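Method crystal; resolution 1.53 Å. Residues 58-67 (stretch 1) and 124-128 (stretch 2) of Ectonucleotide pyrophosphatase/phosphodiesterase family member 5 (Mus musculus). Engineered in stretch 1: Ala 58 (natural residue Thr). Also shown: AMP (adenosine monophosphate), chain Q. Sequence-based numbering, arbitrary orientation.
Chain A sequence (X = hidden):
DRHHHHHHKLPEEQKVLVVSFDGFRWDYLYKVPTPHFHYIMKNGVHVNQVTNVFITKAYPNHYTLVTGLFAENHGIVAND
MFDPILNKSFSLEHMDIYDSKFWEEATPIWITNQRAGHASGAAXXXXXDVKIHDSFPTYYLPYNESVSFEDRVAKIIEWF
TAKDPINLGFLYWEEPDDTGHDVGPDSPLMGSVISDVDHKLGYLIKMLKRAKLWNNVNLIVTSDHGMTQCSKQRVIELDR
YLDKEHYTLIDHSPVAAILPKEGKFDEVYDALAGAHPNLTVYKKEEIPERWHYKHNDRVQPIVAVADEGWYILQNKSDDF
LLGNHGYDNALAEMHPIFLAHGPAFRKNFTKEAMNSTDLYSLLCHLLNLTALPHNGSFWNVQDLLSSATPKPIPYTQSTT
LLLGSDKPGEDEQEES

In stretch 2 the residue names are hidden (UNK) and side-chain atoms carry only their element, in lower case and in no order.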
# COMPACT_ATOMS: atom_id res chain seq x y z
N ALA A 58 -4.25 -0.79 0.18
CA ALA A 58 -3.17 -1.19 1.09
C ALA A 58 -2.52 -2.51 0.71
O ALA A 58 -1.29 -2.62 0.69
CB ALA A 58 -3.70 -1.26 2.52
N TYR A 59 -3.31 -3.56 0.51
CA TYR A 59 -2.65 -4.86 0.48
C TYR A 59 -1.86 -5.03 -0.82
O TYR A 59 -0.70 -5.48 -0.77
CB TYR A 59 -3.66 -5.99 0.76
CG TYR A 59 -3.62 -6.24 2.25
CD1 TYR A 59 -3.92 -5.23 3.15
CD2 TYR A 59 -3.13 -7.43 2.76
CE1 TYR A 59 -3.78 -5.42 4.53
CE2 TYR A 59 -3.00 -7.64 4.11
CZ TYR A 59 -3.33 -6.63 5.00
OH TYR A 59 -3.15 -6.85 6.34
N PRO A 60 -2.38 -4.64 -1.99
CA PRO A 60 -1.52 -4.71 -3.18
C PRO A 60 -0.27 -3.85 -3.06
O PRO A 60 0.82 -4.27 -3.46
CB PRO A 60 -2.45 -4.22 -4.31
CG PRO A 60 -3.79 -4.46 -3.82
CD PRO A 60 -3.76 -4.28 -2.34
N ASN A 61 -0.40 -2.64 -2.50
CA ASN A 61 0.75 -1.73 -2.52
C ASN A 61 1.81 -2.07 -1.49
O ASN A 61 3.00 -1.96 -1.79
CB ASN A 61 0.26 -0.30 -2.42
CG ASN A 61 -0.06 0.21 -3.78
OD1 ASN A 61 0.83 0.66 -4.50
ND2 ASN A 61 -1.31 0.03 -4.20
N HIS A 62 1.42 -2.54 -0.30
CA HIS A 62 2.44 -2.94 0.65
C HIS A 62 3.16 -4.20 0.17
O HIS A 62 4.38 -4.32 0.35
CB HIS A 62 1.84 -3.15 2.04
CG HIS A 62 1.48 -1.89 2.78
ND1 HIS A 62 0.22 -1.34 2.71
CD2 HIS A 62 2.19 -1.09 3.62
CE1 HIS A 62 0.17 -0.26 3.47
NE2 HIS A 62 1.36 -0.09 4.03
N TYR A 63 2.45 -5.12 -0.49
CA TYR A 63 3.15 -6.31 -0.96
C TYR A 63 4.09 -5.97 -2.12
O TYR A 63 5.17 -6.56 -2.23
CB TYR A 63 2.17 -7.42 -1.33
CG TYR A 63 2.73 -8.85 -1.16
CD1 TYR A 63 3.49 -9.19 -0.05
CD2 TYR A 63 2.43 -9.85 -2.08
CE1 TYR A 63 3.96 -10.48 0.13
CE2 TYR A 63 2.90 -11.15 -1.90
CZ TYR A 63 3.67 -11.45 -0.80
OH TYR A 63 4.14 -12.74 -0.57
N THR A 64 3.72 -4.99 -2.95
CA THR A 64 4.65 -4.50 -3.97
C THR A 64 5.92 -3.96 -3.33
O THR A 64 7.03 -4.18 -3.85
CB THR A 64 3.97 -3.44 -4.83
OG1 THR A 64 3.04 -4.09 -5.70
CG2 THR A 64 4.98 -2.66 -5.68
N LEU A 65 5.81 -3.25 -2.22
CA LEU A 65 7.00 -2.66 -1.62
C LEU A 65 7.99 -3.73 -1.18
O LEU A 65 9.20 -3.47 -1.17
CB LEU A 65 6.61 -1.79 -0.42
CG LEU A 65 5.83 -0.51 -0.74
CD1 LEU A 65 5.61 0.32 0.52
CD2 LEU A 65 6.49 0.34 -1.81
N VAL A 66 7.52 -4.92 -0.82
CA VAL A 66 8.39 -5.96 -0.29
C VAL A 66 8.64 -7.09 -1.29
O VAL A 66 9.32 -8.07 -0.95
CB VAL A 66 7.88 -6.51 1.06
CG1 VAL A 66 7.82 -5.39 2.08
CG2 VAL A 66 6.51 -7.21 0.94
N THR A 67 8.18 -6.93 -2.54
CA THR A 67 8.45 -7.89 -3.62
C THR A 67 8.98 -7.25 -4.90
O THR A 67 9.60 -7.97 -5.70
CB THR A 67 7.19 -8.68 -4.01
OG1 THR A 67 6.20 -7.80 -4.56
CG2 THR A 67 6.60 -9.43 -2.82
N UNK A 124 3.25 -4.54 12.73
CA UNK A 124 1.90 -4.36 12.16
C UNK A 124 1.90 -4.17 10.65
O UNK A 124 0.85 -3.82 10.07
c UNK A 124 1.14 -3.22 12.83
s UNK A 124 0.57 -4.94 14.91
c UNK A 124 0.40 -4.64 16.67
c UNK A 124 1.13 -3.32 14.35
N UNK A 125 3.01 -4.44 9.98
CA UNK A 125 3.08 -4.33 8.52
C UNK A 125 2.16 -5.35 7.85
O UNK A 125 2.20 -6.54 8.21
c UNK A 125 5.24 -3.36 4.60
c UNK A 125 4.73 -4.33 6.60
c UNK A 125 4.52 -4.55 8.06
c UNK A 125 5.97 -1.16 4.21
c UNK A 125 5.91 -0.90 5.58
c UNK A 125 5.64 -2.37 3.69
c UNK A 125 5.51 -1.87 6.47
c UNK A 125 4.56 -5.24 5.59
n UNK A 125 4.85 -4.66 4.38
c UNK A 125 5.17 -3.12 5.98
N UNK A 126 1.36 -4.96 6.86
CA UNK A 126 0.47 -5.90 6.18
C UNK A 126 1.15 -7.18 5.71
O UNK A 126 2.16 -7.16 5.00
c UNK A 126 1.13 -3.58 6.41
c UNK A 126 -0.11 -3.71 5.56
c UNK A 126 -0.06 -5.07 5.00
N UNK A 127 0.56 -8.32 6.09
CA UNK A 127 1.08 -9.62 5.73
C UNK A 127 2.23 -10.14 6.57
O UNK A 127 2.59 -11.32 6.44
N UNK A 128 2.82 -9.31 7.44
CA UNK A 128 3.98 -9.76 8.19
C UNK A 128 3.62 -10.78 9.27
O UNK A 128 4.51 -11.51 9.74
c UNK A 128 4.69 -8.56 8.82
P AMP Q . -6.64 0.60 2.92
O1P AMP Q . -6.68 -0.14 1.63
O2P AMP Q . -7.90 1.44 3.14
O3P AMP Q . -5.39 1.47 3.08
O5' AMP Q . -6.57 -0.46 4.12
C5' AMP Q . -6.01 -0.06 5.38
C4' AMP Q . -6.68 -0.68 6.57
O4' AMP Q . -6.26 -2.04 6.66
C3' AMP Q . -6.27 -0.04 7.90
O3' AMP Q . -7.33 0.74 8.42
C2' AMP Q . -5.97 -1.22 8.83
O2' AMP Q . -6.64 -1.18 10.06
C1' AMP Q . -6.38 -2.43 8.01
N9 AMP Q . -5.53 -3.57 8.23
C8 AMP Q . -4.22 -3.70 7.95
N7 AMP Q . -3.79 -4.94 8.28
C5 AMP Q . -4.88 -5.60 8.77
C6 AMP Q . -5.16 -6.95 9.30
N6 AMP Q . -4.17 -7.86 9.38
N1 AMP Q . -6.41 -7.23 9.70
C2 AMP Q . -7.42 -6.35 9.63
N3 AMP Q . -7.25 -5.10 9.15
C4 AMP Q . -6.01 -4.70 8.74
O HOH W 1 -1.30 -8.14 8.45

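Position 124 carries four side-chain atoms in an unbranched chain: two carbons, a sulfur, then a terminal carbon. The side chain stays out of reach of stretch 1, and its sulfur is hydrogen-bonded elsewhere in the structure. A thioether of that length is Met 124.

Position 125 has ten side-chain atoms, one carbon leading into fused five- and six-membered rings that hold eight carbons and one nitrogen. Its CA-to-CB bond points sideways, but chi1 near 180° (t) brings the far end of the side chain to the helix. There the edge of His 62 meets the face of the fused rings, with planes at 88° and a carbon of the six-membered ring of position 125 lying 3.7 Å from His 62 CD2. Leu 65 CD1 lies at the ring edge, 4.0 Å from another carbon of that six-membered ring, and Val 66 CG1 comes within 3.8 Å of the ring nitrogen of position 125. Only an indole fits, so this is Trp 125, and the three atoms are its CZ2, CH2 and NE1.

At position 126 three carbons close a ring onto the backbone nitrogen. This ring lies over two aromatic faces: CB of position 126 sits 3.6 Å from Tyr 59 CZ, and the next ring carbon of position 126 sits 3.7 Å from His 62 CG. Both are CH-pi contacts over the face, 23° off the normal for Tyr 59 and 15° for His 62. The closed ring is the signature of Pro 126.

Position 127 has no side-chain atoms. Its amide N lies 4.0 Å from Tyr 59 OH, too far for a direct bond, and a water joins them, its O 3.0 Å from N of position 127, whose proton it accepts, and 3.1 Å from Tyr 59 OH. The same water also accepts from AMP N6. The phi of 82° by itself favours the residue found here, Gly 127.

Position 128 shows a single carbon and stays clear of stretch 1, but its N donates to Trp 125 O at 2.9 Å, closing a type II turn. One carbon makes it Ala 128.

The contact works by shape and aromatic packing, since no direct hydrogen bond crosses it. The turn presents indole and proline together, and the helix answers with Tyr 59, His 62 and Leu 65 at steps of three, with Val 66 next to Leu 65 and four after His 62. His 62 is the shared element of the contact: it offers a face to Pro 126 and an edge to Trp 125, while its ND1 donates to Ala 58 O at 2.8 Å and helps hold the ring in place. Ala 58 is an engineered residue, and its backbone N donates to AMP O1P at 2.9 Å.

Stretch 2, residues 124-128: MWPGA
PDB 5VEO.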